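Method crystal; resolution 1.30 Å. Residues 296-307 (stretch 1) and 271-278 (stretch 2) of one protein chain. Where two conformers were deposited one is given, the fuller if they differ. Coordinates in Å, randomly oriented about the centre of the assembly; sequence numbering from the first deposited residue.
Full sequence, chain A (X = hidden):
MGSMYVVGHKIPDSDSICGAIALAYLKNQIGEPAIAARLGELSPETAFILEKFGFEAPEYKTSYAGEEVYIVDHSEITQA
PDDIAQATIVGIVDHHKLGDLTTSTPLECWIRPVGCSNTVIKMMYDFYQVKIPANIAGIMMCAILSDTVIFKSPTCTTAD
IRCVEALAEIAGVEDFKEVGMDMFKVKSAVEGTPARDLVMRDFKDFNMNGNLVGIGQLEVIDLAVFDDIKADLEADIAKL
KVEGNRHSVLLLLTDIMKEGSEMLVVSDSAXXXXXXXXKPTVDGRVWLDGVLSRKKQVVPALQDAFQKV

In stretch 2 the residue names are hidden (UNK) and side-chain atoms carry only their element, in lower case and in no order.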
ATOM      1  N   LYS A 296      -0.742 -10.828  -0.689  1.00  8.49           N
ATOM      2  CA  LYS A 296      -0.479 -12.245  -0.375  1.00  8.96           C
ATOM      3  C   LYS A 296      -1.647 -13.136  -0.746  1.00  9.24           C
ATOM      4  O   LYS A 296      -1.433 -14.283  -1.145  1.00 11.17           O
ATOM      5  CB  LYS A 296      -0.102 -12.399   1.091  1.00  9.07           C
ATOM      6  CG  LYS A 296       0.362 -13.758   1.518  1.00 10.06           C
ATOM      7  CD  LYS A 296       0.876 -13.771   2.936  1.00 11.87           C
ATOM      8  CE  LYS A 296       1.200 -15.146   3.476  1.00 14.92           C
ATOM      9  NZ  LYS A 296       2.275 -15.790   2.721  1.00 18.69           N
ATOM     10  N   GLN A 297      -2.873 -12.656  -0.612  1.00  9.07           N
ATOM     11  CA  GLN A 297      -4.071 -13.499  -0.731  1.00  9.26           C
ATOM     12  C   GLN A 297      -4.889 -13.198  -1.974  1.00  9.89           C
ATOM     13  O   GLN A 297      -5.790 -13.972  -2.278  1.00 12.46           O
ATOM     14  CB  GLN A 297      -4.935 -13.396   0.510  1.00  9.61           C
ATOM     15  CG  GLN A 297      -4.223 -13.877   1.781  1.00  9.90           C
ATOM     16  CD  GLN A 297      -5.062 -13.598   2.993  1.00  9.31           C
ATOM     17  OE1 GLN A 297      -5.235 -12.450   3.414  1.00  9.96           O
ATOM     18  NE2 GLN A 297      -5.645 -14.640   3.554  1.00 10.97           N
ATOM     19  N   VAL A 298      -4.665 -12.089  -2.648  1.00  9.19           N
ATOM     20  CA  VAL A 298      -5.485 -11.691  -3.809  1.00  8.90           C
ATOM     21  C   VAL A 298      -4.649 -11.749  -5.078  1.00  8.81           C
ATOM     22  O   VAL A 298      -5.040 -12.401  -6.052  1.00 10.23           O
ATOM     23  CB  VAL A 298      -6.115 -10.314  -3.570  1.00  9.00           C
ATOM     24  CG1 VAL A 298      -6.841  -9.798  -4.798  1.00 10.44           C
ATOM     25  CG2 VAL A 298      -7.060 -10.348  -2.386  1.00 10.97           C
ATOM     26  N   VAL A 299      -3.536 -11.028  -5.110  1.00  9.18           N
ATOM     27  CA  VAL A 299      -2.730 -10.876  -6.339  1.00  9.64           C
ATOM     28  C   VAL A 299      -2.131 -12.191  -6.824  1.00 10.13           C
ATOM     29  O   VAL A 299      -2.183 -12.447  -8.037  1.00 10.60           O
ATOM     30  CB  VAL A 299      -1.719  -9.768  -6.141  1.00  9.65           C
ATOM     31  CG1 VAL A 299      -0.640  -9.739  -7.205  1.00 11.10           C
ATOM     32  CG2 VAL A 299      -2.427  -8.419  -6.098  1.00 10.48           C
ATOM     33  N   PRO A 300      -1.454 -13.006  -5.985  1.00 10.33           N
ATOM     34  CA  PRO A 300      -0.732 -14.147  -6.548  1.00 11.78           C
ATOM     35  C   PRO A 300      -1.608 -15.080  -7.378  1.00 12.13           C
ATOM     36  O   PRO A 300      -1.243 -15.452  -8.499  1.00 14.32           O
ATOM     37  CB  PRO A 300      -0.120 -14.834  -5.322  1.00 12.19           C
ATOM     38  CG  PRO A 300       0.041 -13.721  -4.337  1.00 12.15           C
ATOM     39  CD  PRO A 300      -1.188 -12.860  -4.542  1.00 10.61           C
ATOM     40  N   ALA A 301      -2.750 -15.453  -6.843  1.00 12.52           N
ATOM     41  CA  ALA A 301      -3.618 -16.420  -7.542  1.00 14.95           C
ATOM     42  C   ALA A 301      -4.172 -15.786  -8.809  1.00 13.31           C
ATOM     43  O   ALA A 301      -4.384 -16.490  -9.782  1.00 15.57           O
ATOM     44  CB  ALA A 301      -4.730 -16.910  -6.649  1.00 18.84           C
ATOM     45  N   LEU A 302      -4.462 -14.490  -8.778  1.00 12.35           N
ATOM     46  CA  LEU A 302      -4.965 -13.810  -9.998  0.80 13.11           C
ATOM     47  C   LEU A 302      -3.870 -13.787 -11.052  1.00 12.71           C
ATOM     48  O   LEU A 302      -4.134 -14.086 -12.226  1.00 14.20           O
ATOM     49  CB  LEU A 302      -5.377 -12.367  -9.753  0.80 16.44           C
ATOM     50  CG  LEU A 302      -6.709 -12.130  -9.082  0.80 17.48           C
ATOM     51  CD1 LEU A 302      -6.809 -10.667  -8.726  0.80 16.97           C
ATOM     52  CD2 LEU A 302      -7.869 -12.524  -9.977  0.80 18.03           C
ATOM     53  N   GLN A 303      -2.664 -13.394 -10.652  1.00 12.33           N
ATOM     54  CA  GLN A 303      -1.557 -13.254 -11.623  1.00 14.38           C
ATOM     55  C   GLN A 303      -1.293 -14.628 -12.229  1.00 16.27           C
ATOM     56  O   GLN A 303      -1.124 -14.745 -13.453  1.00 17.45           O
ATOM     57  CB  GLN A 303      -0.331 -12.601 -10.974  1.00 16.31           C
ATOM     58  CG  GLN A 303       0.761 -12.383 -12.001  1.00 19.30           C
ATOM     59  CD  GLN A 303       1.655 -11.269 -11.581  1.00 20.73           C
ATOM     60  OE1 GLN A 303       1.153 -10.188 -11.239  1.00 25.74           O
ATOM     61  NE2 GLN A 303       2.960 -11.569 -11.617  1.00 22.15           N
ATOM     62  N   ASP A 304      -1.284 -15.660 -11.414  1.00 16.81           N
ATOM     63  CA  ASP A 304      -1.002 -17.010 -11.928  1.00 19.16           C
ATOM     64  C   ASP A 304      -2.115 -17.416 -12.903  1.00 18.65           C
ATOM     65  O   ASP A 304      -1.777 -18.061 -13.928  1.00 23.29           O
ATOM     66  CB  ASP A 304      -0.815 -17.990 -10.784  1.00 20.65           C
ATOM     67  CG  ASP A 304       0.464 -17.841  -9.991  1.00 21.99           C
ATOM     68  OD1 ASP A 304       1.425 -17.149 -10.473  1.00 24.97           O
ATOM     69  OD2 ASP A 304       0.469 -18.381  -8.877  1.00 28.84           O
ATOM     70  N   ALA A 305      -3.374 -17.039 -12.640  1.00 18.59           N
ATOM     71  CA  ALA A 305      -4.524 -17.403 -13.500  1.00 19.93           C
ATOM     72  C   ALA A 305      -4.422 -16.722 -14.864  1.00 20.16           C
ATOM     73  O   ALA A 305      -4.853 -17.316 -15.855  1.00 28.29           O
ATOM     74  CB  ALA A 305      -5.866 -17.066 -12.907  1.00 22.80           C
ATOM     75  N   PHE A 306      -3.931 -15.499 -14.911  1.00 18.89           N
ATOM     76  CA  PHE A 306      -3.715 -14.783 -16.182  1.00 19.41           C
ATOM     77  C   PHE A 306      -2.488 -15.327 -16.924  1.00 26.10           C
ATOM     78  O   PHE A 306      -2.451 -15.124 -18.133  1.00 25.68           O
ATOM     79  CB  PHE A 306      -3.540 -13.291 -15.923  1.00 19.15           C
ATOM     80  CG  PHE A 306      -4.820 -12.527 -15.737  1.00 16.34           C
ATOM     81  CD1 PHE A 306      -5.568 -12.139 -16.837  1.00 20.50           C
ATOM     82  CD2 PHE A 306      -5.267 -12.150 -14.489  1.00 17.04           C
ATOM     83  CE1 PHE A 306      -6.727 -11.404 -16.674  1.00 18.91           C
ATOM     84  CE2 PHE A 306      -6.421 -11.402 -14.338  1.00 17.69           C
ATOM     85  CZ  PHE A 306      -7.161 -11.047 -15.430  1.00 16.50           C
ATOM     86  N   GLN A 307      -1.501 -15.907 -16.222  1.00 27.80           N
ATOM     87  CA  GLN A 307      -0.220 -16.339 -16.838  1.00 30.55           C
ATOM     88  C   GLN A 307      -0.473 -17.666 -17.551  1.00 39.82           C
ATOM     89  O   GLN A 307       0.242 -17.954 -18.532  1.00 43.78           O
ATOM     90  CB  GLN A 307       0.904 -16.483 -15.799  1.00 35.84           C
ATOM     91  CG  GLN A 307       2.291 -16.156 -16.345  1.00 47.18           C
ATOM     92  CD  GLN A 307       2.505 -14.678 -16.613  1.00 54.26           C
ATOM     93  OE1 GLN A 307       2.307 -13.820 -15.746  1.00 57.01           O
ATOM     94  NE2 GLN A 307       2.944 -14.370 -17.825  1.00 50.52           N
ATOM     95  N   UNK A 271     -15.605 -16.054 -15.287  1.00 18.80           N
ATOM     96  CA  UNK A 271     -15.285 -17.053 -14.232  1.00 18.80           C
ATOM     97  C   UNK A 271     -14.016 -16.654 -13.464  1.00 17.52           C
ATOM     98  O   UNK A 271     -13.338 -17.519 -12.893  1.00 18.51           O
ATOM     99  c   UNK A 271     -15.153 -18.442 -14.841  1.00 22.37           C
ATOM    100  o   UNK A 271     -13.818 -19.678 -16.350  1.00 42.00           O
ATOM    101  c   UNK A 271     -14.047 -18.543 -15.873  1.00 32.23           C
ATOM    102  o   UNK A 271     -13.445 -17.502 -16.218  1.00 28.40           O
ATOM    103  N   UNK A 272     -13.707 -15.360 -13.417  1.00 16.10           N
ATOM    104  CA  UNK A 272     -12.413 -14.896 -12.852  1.00 15.75           C
ATOM    105  C   UNK A 272     -12.192 -15.478 -11.460  1.00 14.10           C
ATOM    106  O   UNK A 272     -11.104 -16.038 -11.224  1.00 15.40           O
ATOM    107  c   UNK A 272     -11.239 -11.317 -11.944  1.00 16.49           C
ATOM    108  c   UNK A 272     -11.086 -12.766 -12.372  1.00 14.39           C
ATOM    109  c   UNK A 272     -12.429 -13.371 -12.774  1.00 14.83           C
ATOM    110  c   UNK A 272     -10.079 -12.867 -13.489  1.00 18.53           C
ATOM    111  N   UNK A 273     -13.108 -15.286 -10.515  1.00 14.15           N
ATOM    112  CA  UNK A 273     -12.835 -15.690  -9.113  1.00 13.89           C
ATOM    113  C   UNK A 273     -12.994 -17.198  -8.936  1.00 15.50           C
ATOM    114  O   UNK A 273     -12.295 -17.772  -8.093  1.00 15.17           O
ATOM    115  o   UNK A 273     -15.032 -15.123  -8.264  1.00 14.27           O
ATOM    116  c   UNK A 273     -13.643 -14.888  -8.092  1.00 13.48           C
ATOM    117  c   UNK A 273     -13.393 -13.400  -8.196  1.00 14.11           C
ATOM    118  N   UNK A 274     -13.844 -17.834  -9.729  1.00 16.55           N
ATOM    119  CA  UNK A 274     -13.896 -19.312  -9.748  0.70 18.56           C
ATOM    120  C   UNK A 274     -12.502 -19.852 -10.091  1.00 17.74           C
ATOM    121  O   UNK A 274     -12.003 -20.722  -9.371  1.00 19.92           O
ATOM    122  c   UNK A 274     -14.974 -19.767 -10.739  0.70 20.82           C
ATOM    123  o   UNK A 274     -17.097 -21.015 -12.216  0.70 44.23           O
ATOM    124  c   UNK A 274     -16.507 -21.731 -11.376  0.70 35.13           C
ATOM    125  c   UNK A 274     -15.161 -21.277 -10.823  0.70 26.97           C
ATOM    126  o   UNK A 274     -16.968 -22.802 -10.957  0.70 44.96           O
ATOM    127  N   UNK A 275     -11.898 -19.332 -11.153  1.00 17.26           N
ATOM    128  CA  UNK A 275     -10.587 -19.831 -11.642  0.60 19.00           C
ATOM    129  C   UNK A 275      -9.484 -19.455 -10.646  1.00 18.03           C
ATOM    130  O   UNK A 275      -8.616 -20.315 -10.347  1.00 21.07           O
ATOM    131  n   UNK A 275     -10.160 -15.925 -15.895  0.60 17.65           N
ATOM    132  c   UNK A 275     -11.094 -19.956 -14.156  0.60 22.05           C
ATOM    133  c   UNK A 275     -10.273 -19.306 -13.046  0.60 20.04           C
ATOM    134  n   UNK A 275      -8.534 -17.486 -15.683  0.60 21.21           N
ATOM    135  n   UNK A 275     -10.774 -18.122 -15.698  0.60 23.06           N
ATOM    136  c   UNK A 275      -9.819 -17.184 -15.756  0.60 18.61           C
ATOM    137  c   UNK A 275     -10.578 -19.552 -15.525  0.60 24.10           C
ATOM    138  N   UNK A 276      -9.464 -18.221 -10.168  1.00 16.06           N
ATOM    139  CA  UNK A 276      -8.347 -17.765  -9.317  1.00 16.32           C
ATOM    140  C   UNK A 276      -8.422 -18.376  -7.918  1.00 16.29           C
ATOM    141  O   UNK A 276      -7.364 -18.736  -7.399  1.00 18.35           O
ATOM    142  c   UNK A 276      -8.311 -16.261  -9.255  1.00 16.52           C
ATOM    143  N   UNK A 277      -9.600 -18.443  -7.299  1.00 15.52           N
ATOM    144  CA  UNK A 277      -9.768 -18.723  -5.853  1.00 15.92           C
ATOM    145  C   UNK A 277     -10.608 -19.970  -5.599  1.00 17.12           C
ATOM    146  O   UNK A 277     -10.758 -20.344  -4.426  1.00 18.60           O
ATOM    147  c   UNK A 277     -10.397 -17.522  -5.134  1.00 15.91           C
ATOM    148  c   UNK A 277      -7.706 -14.852  -5.366  1.00 15.28           C
ATOM    149  c   UNK A 277      -8.387 -13.809  -5.963  1.00 12.77           C
ATOM    150  c   UNK A 277      -9.688 -16.219  -5.419  1.00 15.05           C
ATOM    151  o   UNK A 277      -7.794 -12.616  -6.261  1.00 14.07           O
ATOM    152  c   UNK A 277      -8.354 -16.049  -5.112  1.00 16.82           C
ATOM    153  c   UNK A 277      -9.722 -13.964  -6.276  1.00 13.95           C
ATOM    154  c   UNK A 277     -10.357 -15.161  -6.005  1.00 14.84           C
ATOM    155  N   UNK A 278     -11.248 -20.513  -6.639  1.00 17.42           N
ATOM    156  CA  UNK A 278     -12.213 -21.599  -6.435  1.00 18.73           C
ATOM    157  C   UNK A 278     -13.469 -21.106  -5.759  1.00 17.88           C
ATOM    158  O   UNK A 278     -14.225 -21.931  -5.207  1.00 21.68           O
TER

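Position 271 carries two carbons, the second bearing two oxygens: a short carboxylate, Asp271. It sits at the N-cap position, right before the helix, yet its side chain makes no capping bond and lies out of reach of stretch 1.

Position 272 has four side-chain carbons, forked at the second. That fork is leucine, Leu272. Its CA-to-CB bond points sideways, but chi1 t and chi2 p bring the end nearer, so that CD1 lies 3.9 Å from Phe306 CZ and CG lies 4.0 Å from Leu302 CD2. One branched side chain thereby touches two residues one helical turn apart.

At 273 a single carbon carries one oxygen and one carbon, the pattern of threonine, Thr273. Its CA-to-CB bond points away from stretch 1, and its hydroxyl is hydrogen-bonded elsewhere in the structure.

Position 274 shows three carbons in a row, the third with two oxygens: Glu274. It is exposed and out of reach, which suits a charged chain on the outer side of a helix.

Position 275 runs through three carbons to a nitrogen and then a carbon with two more nitrogens, a guanidinium, hence Arg275. Its NE donates to Asp271 OD1 at 2.8 Å, a salt bridge one turn back with a nearly straight N-H...O angle of 167°. The end of the chain also comes near stretch 1, where NH1 is 3.7 Å from Ala305 O and 3.9 Å from Ala305 CB.

Position 276 has one carbon beyond CA and nothing more, so it is alanine, Ala276. It points toward stretch 1, where its CB lies 3.8 Å from Leu302 CD2 and 4.5 Å from both Ala301 CB and Ala305 CB. Its backbone O is 3.3 Å from Ala301 CB.

Position 277 has one carbon and then a six-carbon ring bearing an oxygen: Tyr277. The hydroxyl OH donates a hydrogen bond of 2.8 Å to Val298 O, which lies near the ring plane at its edge. Around the same ring, CE1 is 3.8 Å from Ala301 CB and CZ is 3.9 Å from Leu302 CG. No other residue here has more surface covered by the facing stretch.

Position 278 has no side-chain atoms and a phi of 70°, a positive value that favours glycine: Gly278. It is the first residue to leave helical geometry.

The contact works by small residues at the crossing and larger ones around it. The helix axes cross at 102° and approach to 8.7 Å, with Ala301 CA and Ala276 CA 5.2 Å apart. Leu272 packs on Leu302 and Phe306, Tyr277 reaches along stretch 1 to Val298, and Leu302 touches both Leu272 and Tyr277. Val298 O also takes a weak bond from Leu302 N at 3.5 Å; the helix is kinked nearby, where the N atoms of Pro300 and Ala301 have no bond to the preceding turn. Tyr277 supplies the polar anchor in an otherwise mostly apolar contact.

Stretch 2 (271-278) DLTERAYG
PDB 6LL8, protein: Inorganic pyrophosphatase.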